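Local structure of GH26A (Muricauda sp. MAR_2010_75, 6Q75) at residues 61-66 and 299-304. The protein is a family 26 glycoside hydrolase, and so probably cleaves the backbone of a beta-linked polysaccharide such as mannan. Residues are numbered along the deposited sequence; the frame is centred on the assembly and turned at random.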
ATOM      1  N   TYR A  61      -2.613 -14.230   6.036  1.00 19.32           N
ATOM      2  CA  TYR A  61      -1.500 -14.085   6.970  1.00 18.65           C
ATOM      3  C   TYR A  61      -1.264 -15.384   7.730  1.00 21.99           C
ATOM      4  O   TYR A  61      -0.131 -15.889   7.807  1.00 22.77           O
ATOM      5  CB  TYR A  61      -1.805 -12.942   7.946  1.00 20.31           C
ATOM      6  CG  TYR A  61      -0.687 -12.610   8.906  1.00 19.36           C
ATOM      7  CD1 TYR A  61      -0.580 -13.264  10.123  1.00 22.81           C
ATOM      8  CD2 TYR A  61       0.256 -11.628   8.598  1.00 18.04           C
ATOM      9  CE1 TYR A  61       0.440 -12.965  11.014  1.00 23.58           C
ATOM     10  CE2 TYR A  61       1.274 -11.301   9.491  1.00 19.46           C
ATOM     11  CZ  TYR A  61       1.366 -11.980  10.690  1.00 23.01           C
ATOM     12  OH  TYR A  61       2.381 -11.687  11.568  1.00 23.07           O
ATOM     13  N   ASN A  62      -2.342 -15.968   8.258  1.00 22.71           N
ATOM     14  CA  ASN A  62      -2.230 -17.233   8.979  1.00 25.85           C
ATOM     15  C   ASN A  62      -1.816 -18.360   8.048  1.00 24.03           C
ATOM     16  O   ASN A  62      -1.055 -19.250   8.444  1.00 26.07           O
ATOM     17  CB  ASN A  62      -3.555 -17.574   9.653  1.00 29.52           C
ATOM     18  CG  ASN A  62      -3.884 -16.627  10.782  1.00 32.26           C
ATOM     19  OD1 ASN A  62      -2.995 -15.979  11.338  1.00 31.68           O
ATOM     20  ND2 ASN A  62      -5.160 -16.551  11.141  1.00 34.22           N
ATOM     21  N   LYS A  63      -2.305 -18.348   6.806  1.00 24.03           N
ATOM     22  CA  LYS A  63      -1.891 -19.383   5.850  1.00 23.24           C
ATOM     23  C   LYS A  63      -0.403 -19.278   5.531  1.00 21.83           C
ATOM     24  O   LYS A  63       0.298 -20.298   5.441  1.00 23.79           O
ATOM     25  CB  LYS A  63      -2.723 -19.282   4.570  1.00 22.96           C
ATOM     26  CG  LYS A  63      -2.443 -20.413   3.576  1.00 23.43           C
ATOM     27  CD  LYS A  63      -3.170 -20.197   2.247  1.00 26.58           C
ATOM     28  CE  LYS A  63      -4.520 -20.857   2.236  1.00 32.13           C
ATOM     29  NZ  LYS A  63      -4.843 -21.473   0.890  1.00 31.79           N
ATOM     30  N   ALA A  64       0.105 -18.055   5.358  1.00 22.85           N
ATOM     31  CA  ALA A  64       1.538 -17.883   5.120  1.00 22.87           C
ATOM     32  C   ALA A  64       2.353 -18.455   6.271  1.00 25.35           C
ATOM     33  O   ALA A  64       3.377 -19.121   6.058  1.00 24.81           O
ATOM     34  CB  ALA A  64       1.867 -16.404   4.917  1.00 23.63           C
ATOM     35  N   LYS A  65       1.897 -18.230   7.502  1.00 27.11           N
ATOM     36  CA  LYS A  65       2.597 -18.800   8.649  1.00 28.79           C
ATOM     37  C   LYS A  65       2.552 -20.325   8.628  1.00 30.65           C
ATOM     38  O   LYS A  65       3.543 -20.981   8.962  1.00 28.88           O
ATOM     39  CB  LYS A  65       2.002 -18.249   9.945  1.00 28.64           C
ATOM     40  CG  LYS A  65       2.698 -18.739  11.208  1.00 29.89           C
ATOM     41  CD  LYS A  65       1.997 -18.212  12.450  1.00 31.75           C
ATOM     42  N   GLU A  66       1.414 -20.911   8.231  1.00 30.56           N
ATOM     43  CA  GLU A  66       1.329 -22.367   8.151  1.00 31.50           C
ATOM     44  C   GLU A  66       2.276 -22.916   7.091  1.00 30.60           C
ATOM     45  O   GLU A  66       2.875 -23.986   7.269  1.00 32.88           O
ATOM     46  CB  GLU A  66      -0.107 -22.806   7.839  1.00 33.54           C
ATOM     47  CG  GLU A  66      -1.145 -22.404   8.869  1.00 35.82           C
ATOM     48  N   TRP A 299      -0.143 -11.272  -2.362  1.00 15.66           N
ATOM     49  CA  TRP A 299      -1.568 -10.962  -2.480  1.00 16.25           C
ATOM     50  C   TRP A 299      -2.397 -12.181  -2.100  1.00 18.44           C
ATOM     51  O   TRP A 299      -2.547 -13.101  -2.894  1.00 19.26           O
ATOM     52  CB  TRP A 299      -1.900 -10.525  -3.899  1.00 16.27           C
ATOM     53  CG  TRP A 299      -3.323 -10.012  -3.978  1.00 16.66           C
ATOM     54  CD1 TRP A 299      -4.416 -10.687  -4.428  1.00 20.05           C
ATOM     55  CD2 TRP A 299      -3.795  -8.740  -3.511  1.00 16.89           C
ATOM     56  NE1 TRP A 299      -5.540  -9.890  -4.325  1.00 20.24           N
ATOM     57  CE2 TRP A 299      -5.182  -8.693  -3.755  1.00 19.28           C
ATOM     58  CE3 TRP A 299      -3.170  -7.620  -2.945  1.00 19.52           C
ATOM     59  CZ2 TRP A 299      -5.968  -7.571  -3.428  1.00 19.33           C
ATOM     60  CZ3 TRP A 299      -3.945  -6.517  -2.628  1.00 19.42           C
ATOM     61  CH2 TRP A 299      -5.331  -6.502  -2.869  1.00 21.47           C
ATOM     62  N   SER A 300      -2.976 -12.173  -0.900  1.00 17.53           N
ATOM     63  CA  SER A 300      -3.905 -13.231  -0.491  1.00 17.16           C
ATOM     64  C   SER A 300      -3.512 -14.638  -0.919  1.00 17.78           C
ATOM     65  O   SER A 300      -2.450 -15.118  -0.522  1.00 18.50           O
ATOM     66  CB  SER A 300      -5.301 -12.895  -0.990  1.00 17.41           C
ATOM     67  OG  SER A 300      -5.700 -11.664  -0.347  1.00 17.42           O
ATOM     68  N   ASN A 301      -4.365 -15.334  -1.684  1.00 18.15           N
ATOM     69  CA  ASN A 301      -4.060 -16.750  -1.911  1.00 18.20           C
ATOM     70  C   ASN A 301      -3.015 -16.965  -2.989  1.00 17.89           C
ATOM     71  O   ASN A 301      -2.735 -18.126  -3.320  1.00 19.98           O
ATOM     72  CB  ASN A 301      -5.319 -17.571  -2.257  1.00 20.96           C
ATOM     73  CG  ASN A 301      -5.127 -19.080  -1.978  1.00 23.33           C
ATOM     74  OD1 ASN A 301      -4.551 -19.457  -0.958  1.00 23.81           O
ATOM     75  ND2 ASN A 301      -5.597 -19.936  -2.894  1.00 24.61           N
ATOM     76  N   TRP A 302      -2.407 -15.907  -3.535  1.00 17.24           N
ATOM     77  CA  TRP A 302      -1.240 -16.126  -4.387  1.00 18.60           C
ATOM     78  C   TRP A 302      -0.110 -16.775  -3.598  1.00 19.33           C
ATOM     79  O   TRP A 302       0.793 -17.376  -4.196  1.00 17.48           O
ATOM     80  CB  TRP A 302      -0.789 -14.811  -5.022  1.00 19.69           C
ATOM     81  CG  TRP A 302      -1.471 -14.444  -6.323  1.00 18.83           C
ATOM     82  CD1 TRP A 302      -0.873 -14.296  -7.541  1.00 19.63           C
ATOM     83  CD2 TRP A 302      -2.875 -14.177  -6.538  1.00 23.64           C
ATOM     84  NE1 TRP A 302      -1.800 -13.959  -8.497  1.00 21.41           N
ATOM     85  CE2 TRP A 302      -3.039 -13.876  -7.908  1.00 24.72           C
ATOM     86  CE3 TRP A 302      -3.999 -14.175  -5.709  1.00 22.09           C
ATOM     87  CZ2 TRP A 302      -4.284 -13.568  -8.464  1.00 24.31           C
ATOM     88  CZ3 TRP A 302      -5.231 -13.866  -6.258  1.00 21.57           C
ATOM     89  CH2 TRP A 302      -5.364 -13.571  -7.625  1.00 24.08           C
ATOM     90  N   ILE A 303      -0.172 -16.723  -2.265  1.00 19.03           N
ATOM     91  CA  ILE A 303       0.808 -17.418  -1.441  1.00 20.01           C
ATOM     92  C   ILE A 303       0.792 -18.915  -1.742  1.00 20.32           C
ATOM     93  O   ILE A 303       1.802 -19.595  -1.571  1.00 21.81           O
ATOM     94  CB  ILE A 303       0.567 -17.120   0.057  1.00 22.64           C
ATOM     95  CG1 ILE A 303       1.754 -17.583   0.917  1.00 21.46           C
ATOM     96  CG2 ILE A 303      -0.719 -17.776   0.545  1.00 23.60           C
ATOM     97  CD1 ILE A 303       3.102 -16.878   0.587  1.00 19.56           C
ATOM     98  N   GLU A 304      -0.337 -19.440  -2.216  1.00 20.85           N
ATOM     99  CA  GLU A 304      -0.495 -20.839  -2.600  1.00 24.11           C
ATOM    100  C   GLU A 304      -0.551 -21.036  -4.106  1.00 24.35           C
ATOM    101  O   GLU A 304       0.077 -21.964  -4.630  1.00 24.34           O
ATOM    102  CB  GLU A 304      -1.774 -21.390  -1.949  1.00 28.36           C
ATOM    103  CG  GLU A 304      -2.397 -22.630  -2.575  1.00 30.07           C
ATOM    104  CD  GLU A 304      -3.638 -23.081  -1.797  1.00 34.89           C
ATOM    105  OE1 GLU A 304      -3.482 -23.487  -0.620  1.00 37.48           O
ATOM    106  OE2 GLU A 304      -4.762 -23.039  -2.354  1.00 34.72           O
TER
HETATM  107  O   HOH W   1      -6.837 -23.182  -1.035  1.00 37.46           O
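The ammonium of K63 is held by two acceptors of 299-304: its NZ gives a hydrogen bond of 2.8 Å to OD1 of N301 and forms a salt bridge of 2.9 Å to OE1 of E304. The first bond bends at the acceptor, with a C=O...N angle of 137° and the nitrogen tilted out of the amide's carbonyl plane; as a hydrogen bond, the second is weak. Water 1 completes a small ring, donating to E304 OE2 and taking a weak bond from K63 NZ. N301 and E304 are also tied directly, ND2 reaching OE2 at 3.3 Å; OE2 lies almost in the plane of N301's amide, whereas ND2 meets OE2 from above the plane of the carboxylate. N301 thus uses both ends of its amide, and its rotation is fixed. With an alanine in place of N301, the ammonium of K63 would probably lose its hydrogen bond to OD1, and E304 OE2 its amide donor. K63 leaves helix 59-68 with CG and CD running out straight, then bends at chi3 (-92°) and again at chi4, bringing NZ to OD1 and OE1. On the way CD of K63 packs against CG2 of I303 at 3.8 Å, the two side chains running in opposite directions. Beneath the polar cluster, I303 has CG1 anti to the backbone N (chi1 -168°), which puts that branch 4.2 Å from CB of A64, a loose apolar touch. I67, Q50 and V312 also pack against I303, Y316 against A64. A type II' turn from W299 to W302 carries the chain from strand 293-299 into the short helix 302-305. The contact therefore joins the helix after strand 46-51 to the turn after the neighbouring parallel strand 293-299, in the (beta/alpha)8 barrel of family 26 glycoside hydrolases.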